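Side-chain contacts in glucuronan lyase A (Trichoderma reesei, PDB 2ZZJ), which probably cleaves beta-1,4-linked glucuronan chains internally as a family 20 polysaccharide lyase with a beta-jelly roll fold and a bound calcium ion: residues 169-173 with 174-178; 199-202 with 203-206. All coordinates share one frame; numbering follows the deposited sequence.

Contact 1 (169-173 with 174-178); sequences KIWFD and GAKVH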
loop_
_atom_site.group_PDB
_atom_site.type_symbol
_atom_site.label_atom_id
_atom_site.label_comp_id
_atom_site.label_asym_id
_atom_site.label_seq_id
_atom_site.Cartn_x
_atom_site.Cartn_y
_atom_site.Cartn_z
ATOM N N LYS A 169 12.839 2.725 5.351
ATOM C CA LYS A 169 13.701 1.747 4.708
ATOM C C LYS A 169 12.828 0.735 3.980
ATOM O O LYS A 169 11.803 0.336 4.515
ATOM C CB LYS A 169 14.549 1.032 5.771
ATOM C CG LYS A 169 15.378 2.020 6.602
ATOM C CD LYS A 169 16.046 1.390 7.828
ATOM C CE LYS A 169 17.089 0.363 7.440
ATOM N NZ LYS A 169 17.806 -0.164 8.683
ATOM N N ILE A 170 13.240 0.346 2.771
ATOM C CA ILE A 170 12.465 -0.577 1.924
ATOM C C ILE A 170 13.396 -1.605 1.270
ATOM O O ILE A 170 14.466 -1.253 0.747
ATOM C CB ILE A 170 11.718 0.185 0.802
ATOM C CG1 ILE A 170 10.797 1.271 1.381
ATOM C CG2 ILE A 170 10.927 -0.806 -0.125
ATOM C CD1 ILE A 170 10.006 2.102 0.340
ATOM N N TRP A 171 12.962 -2.870 1.276
ATOM C CA TRP A 171 13.629 -3.973 0.611
ATOM C C TRP A 171 12.682 -4.481 -0.471
ATOM O O TRP A 171 11.440 -4.509 -0.260
ATOM C CB TRP A 171 13.875 -5.142 1.572
ATOM C CG TRP A 171 15.016 -4.979 2.512
ATOM C CD1 TRP A 171 16.265 -5.559 2.409
ATOM C CD2 TRP A 171 15.028 -4.210 3.709
ATOM N NE1 TRP A 171 17.044 -5.180 3.478
ATOM C CE2 TRP A 171 16.312 -4.365 4.298
ATOM C CE3 TRP A 171 14.072 -3.431 4.369
ATOM C CZ2 TRP A 171 16.664 -3.749 5.505
ATOM C CZ3 TRP A 171 14.425 -2.820 5.597
ATOM C CH2 TRP A 171 15.717 -2.970 6.127
ATOM N N PHE A 172 13.249 -4.886 -1.607
ATOM C CA PHE A 172 12.461 -5.461 -2.715
ATOM C C PHE A 172 13.160 -6.749 -3.157
ATOM O O PHE A 172 14.367 -6.728 -3.463
ATOM C CB PHE A 172 12.372 -4.475 -3.882
ATOM C CG PHE A 172 11.489 -4.943 -5.014
ATOM C CD1 PHE A 172 10.101 -4.766 -4.957
ATOM C CD2 PHE A 172 12.043 -5.555 -6.143
ATOM C CE1 PHE A 172 9.286 -5.215 -6.018
ATOM C CE2 PHE A 172 11.247 -5.993 -7.190
ATOM C CZ PHE A 172 9.869 -5.823 -7.133
ATOM N N ASP A 173 12.436 -7.855 -3.158
ATOM C CA ASP A 173 12.991 -9.162 -3.529
ATOM C C ASP A 173 14.324 -9.476 -2.835
ATOM O O ASP A 173 15.270 -9.984 -3.458
ATOM C CB ASP A 173 13.102 -9.306 -5.060
ATOM C CG ASP A 173 11.741 -9.316 -5.735
ATOM O OD1 ASP A 173 10.730 -9.264 -5.007
ATOM O OD2 ASP A 173 11.660 -9.420 -6.969
ATOM N N GLY A 174 14.395 -9.142 -1.556
ATOM C CA GLY A 174 15.500 -9.607 -0.715
ATOM C C GLY A 174 16.666 -8.642 -0.654
ATOM O O GLY A 174 17.620 -8.868 0.109
ATOM N N ALA A 175 16.580 -7.559 -1.424
ATOM C CA ALA A 175 17.625 -6.543 -1.465
ATOM C C ALA A 175 17.154 -5.198 -0.908
ATOM O O ALA A 175 16.045 -4.764 -1.198
ATOM C CB ALA A 175 18.109 -6.401 -2.904
ATOM N N LYS A 176 17.992 -4.537 -0.101
ATOM C CA LYS A 176 17.680 -3.203 0.363
ATOM C C LYS A 176 17.729 -2.311 -0.858
ATOM O O LYS A 176 18.752 -2.309 -1.572
ATOM C CB LYS A 176 18.712 -2.720 1.379
ATOM C CG LYS A 176 18.329 -1.442 2.105
ATOM C CD LYS A 176 19.319 -1.152 3.266
ATOM C CE LYS A 176 18.620 -1.333 4.594
ATOM N NZ LYS A 176 19.523 -1.541 5.794
ATOM N N VAL A 177 16.630 -1.599 -1.116
ATOM C CA VAL A 177 16.555 -0.675 -2.263
ATOM C C VAL A 177 16.405 0.770 -1.861
ATOM O O VAL A 177 16.540 1.663 -2.699
ATOM C CB VAL A 177 15.451 -1.035 -3.301
ATOM C CG1 VAL A 177 15.742 -2.386 -3.926
ATOM C CG2 VAL A 177 14.060 -0.933 -2.681
ATOM N N HIS A 178 16.114 1.030 -0.590
ATOM C CA HIS A 178 16.008 2.398 -0.156
ATOM C C HIS A 178 16.241 2.489 1.326
ATOM O O HIS A 178 15.734 1.682 2.085
ATOM C CB HIS A 178 14.625 2.982 -0.491
ATOM C CG HIS A 178 14.529 4.463 -0.281
ATOM N ND1 HIS A 178 15.033 5.375 -1.186
ATOM C CD2 HIS A 178 14.015 5.194 0.739
ATOM C CE1 HIS A 178 14.813 6.603 -0.740
ATOM N NE2 HIS A 178 14.212 6.521 0.430
#
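K176 runs alongside the indole of W171, both side chains pointing the same way from a non-hydrogen-bonded pair of an antiparallel hairpin. K176 CB lies over the five-membered ring, 4.0 Å from its centroid and 26° off the normal, a CH-pi contact. With CG trans to the backbone N (chi1 -169°), the lysine chain follows the indole's long direction before bending at chi3, which brings CE to 3.2 Å from W171 CZ2. Its ammonium then stands 3.6 Å from K169 NZ; the charge of K176 is met by a salt bridge to E179, while K169 NZ hydrogen-bonds Q157, which probably eases the repulsion.

On the other face lie I170, F172, A175 and H178. The register slips by one residue here, a classic beta bulge: I170 O accepts from V177 N (2.9 Å) and H178 N (3.1 Å), both in its carbonyl plane. V177, at the bulge, sets CG2 4.0 Å from I170 CG2 and CG1 4.0 Å from F172 CB. A type I' turn from F172 to A175 closes the hairpin, with F172 N bonded to A175 O at 2.8 Å.

Beyond the hairpin, strand 152-160 pairs with strand 166-172, and W171 meets F230 edge-to-face. I170 and F172 pack against strands 118-126 and 135-145 of the other sheet, and H178 also touches strand 135-145.

Contact 2 (199-202 with 203-206); sequences LYAN and SWHD
A201 and W204 meet where strand 199-200 gives way to the short helix 202-207, through an inverse gamma turn centred on A201. The apolar part of the contact is a CH-pi interaction: A201 CB sits over the six-membered ring of W204, 3.8 Å from its centroid and 22° off the normal. It is displaced toward the rim, with CE3 of W204 the nearest ring atom at 3.5 Å. Y52 and Y44 meet the indole edge-to-face, and its NE1 bonds to Y87 OH. A leucine in place of W204 would probably leave Y87 OH without its indole donor and open a gap beside A201 CB and the two tyrosines.

Among backbone bonds, the first helical turn is marked by D206 N donating to N202 O at 2.9 Å, with an N-H...O angle of 171°.

Polar side chains form a second group, partly through water. N202 OD1 bonds to S86 OG, while ND2 donates to a water that in turn donates to D206 OD2. A second water joins Y200 OH to D206 OD1, so each carboxylate oxygen receives a water. H205 ND1 also donates to D206 OD1 at 3.0 Å, meeting its anti lone pair on the side away from OD2, with OD1 only 6° out of the imidazole plane.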
loop_
_atom_site.group_PDB
_atom_site.type_symbol
_atom_site.label_atom_id
_atom_site.label_comp_id
_atom_site.label_asym_id
_atom_site.label_seq_id
_atom_site.Cartn_x
_atom_site.Cartn_y
_atom_site.Cartn_z
ATOM N N LEU A 199 -5.389 -3.614 -4.790
ATOM C CA LEU A 199 -5.315 -2.847 -6.042
ATOM C C LEU A 199 -6.243 -1.652 -5.911
ATOM O O LEU A 199 -7.477 -1.817 -5.781
ATOM C CB LEU A 199 -5.740 -3.737 -7.216
ATOM C CG LEU A 199 -5.845 -3.007 -8.579
ATOM C CD1 LEU A 199 -4.496 -2.321 -8.995
ATOM C CD2 LEU A 199 -6.269 -4.019 -9.597
ATOM N N TYR A 200 -5.654 -0.468 -5.959
ATOM C CA TYR A 200 -6.391 0.792 -5.918
ATOM C C TYR A 200 -6.038 1.609 -7.149
ATOM O O TYR A 200 -4.943 2.177 -7.259
ATOM C CB TYR A 200 -6.104 1.526 -4.598
ATOM C CG TYR A 200 -6.568 2.976 -4.537
ATOM C CD1 TYR A 200 -7.759 3.370 -5.154
ATOM C CD2 TYR A 200 -5.867 3.924 -3.795
ATOM C CE1 TYR A 200 -8.209 4.697 -5.076
ATOM C CE2 TYR A 200 -6.293 5.267 -3.725
ATOM C CZ TYR A 200 -7.479 5.623 -4.356
ATOM O OH TYR A 200 -7.929 6.923 -4.307
ATOM N N ALA A 201 -6.936 1.604 -8.118
ATOM C CA ALA A 201 -6.612 2.186 -9.416
ATOM C C ALA A 201 -6.907 3.657 -9.333
ATOM O O ALA A 201 -7.938 4.124 -9.822
ATOM C CB ALA A 201 -7.412 1.486 -10.523
ATOM N N ASN A 202 -6.027 4.389 -8.660
ATOM C CA ASN A 202 -6.337 5.771 -8.289
ATOM C C ASN A 202 -6.300 6.788 -9.454
ATOM O O ASN A 202 -7.091 7.747 -9.509
ATOM C CB ASN A 202 -5.504 6.247 -7.086
ATOM C CG ASN A 202 -4.003 6.072 -7.262
ATOM O OD1 ASN A 202 -3.532 5.244 -8.022
ATOM N ND2 ASN A 202 -3.246 6.816 -6.479
ATOM N N SER A 203 -5.388 6.573 -10.391
ATOM C CA SER A 203 -5.268 7.481 -11.535
ATOM C C SER A 203 -6.490 7.456 -12.444
ATOM O O SER A 203 -6.761 8.468 -13.132
ATOM C CB SER A 203 -4.006 7.181 -12.341
ATOM O OG SER A 203 -2.856 7.653 -11.660
ATOM N N TRP A 204 -7.215 6.328 -12.472
ATOM C CA TRP A 204 -8.433 6.228 -13.263
ATOM C C TRP A 204 -9.417 7.321 -12.824
ATOM O O TRP A 204 -9.992 8.026 -13.669
ATOM C CB TRP A 204 -9.103 4.848 -13.119
ATOM C CG TRP A 204 -8.432 3.719 -13.810
ATOM C CD1 TRP A 204 -7.348 3.792 -14.669
ATOM C CD2 TRP A 204 -8.827 2.334 -13.789
ATOM N NE1 TRP A 204 -7.050 2.538 -15.152
ATOM C CE2 TRP A 204 -7.929 1.629 -14.627
ATOM C CE3 TRP A 204 -9.828 1.613 -13.112
ATOM C CZ2 TRP A 204 -7.997 0.246 -14.810
ATOM C CZ3 TRP A 204 -9.902 0.230 -13.303
ATOM C CH2 TRP A 204 -8.981 -0.440 -14.153
ATOM N N HIS A 205 -9.590 7.482 -11.515
ATOM C CA HIS A 205 -10.458 8.537 -10.993
ATOM C C HIS A 205 -9.769 9.907 -11.037
ATOM O O HIS A 205 -10.314 10.852 -11.599
ATOM C CB HIS A 205 -10.915 8.204 -9.569
ATOM C CG HIS A 205 -11.496 9.371 -8.842
ATOM N ND1 HIS A 205 -10.714 10.324 -8.220
ATOM C CD2 HIS A 205 -12.782 9.751 -8.652
ATOM C CE1 HIS A 205 -11.500 11.237 -7.674
ATOM N NE2 HIS A 205 -12.756 10.913 -7.925
ATOM N N ASP A 206 -8.571 10.006 -10.460
ATOM C CA ASP A 206 -7.876 11.277 -10.346
ATOM C C ASP A 206 -7.674 11.958 -11.704
ATOM O O ASP A 206 -7.723 13.191 -11.785
ATOM C CB ASP A 206 -6.534 11.114 -9.637
ATOM C CG ASP A 206 -6.663 10.541 -8.215
ATOM O OD1 ASP A 206 -7.784 10.435 -7.668
ATOM O OD2 ASP A 206 -5.614 10.188 -7.633
HETATM O O HOH W 1 -8.838 7.765 -6.851
HETATM O O HOH W 2 -4.898 9.135 -5.214
#

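How the contacts relate
Contact 1 closes before contact 2 opens along the chain, and strand 192-197 lies between them in sequence. Their centres are 25 Å apart, on opposite sides of the chain's centre, and their nearest atoms are about 14 Å apart, so the two do not touch. They also belong to different sheets of the jelly roll: the hairpin of contact 1 joins strands 166-172 and 175-183 at one end of an antiparallel sheet, whereas strand 199-200 of contact 2 pairs with strand 53-63 in the other. Both lie away from the calcium site. Each is thus a separate local arrangement, one a surface hairpin, the other a partly buried strand-to-helix junction.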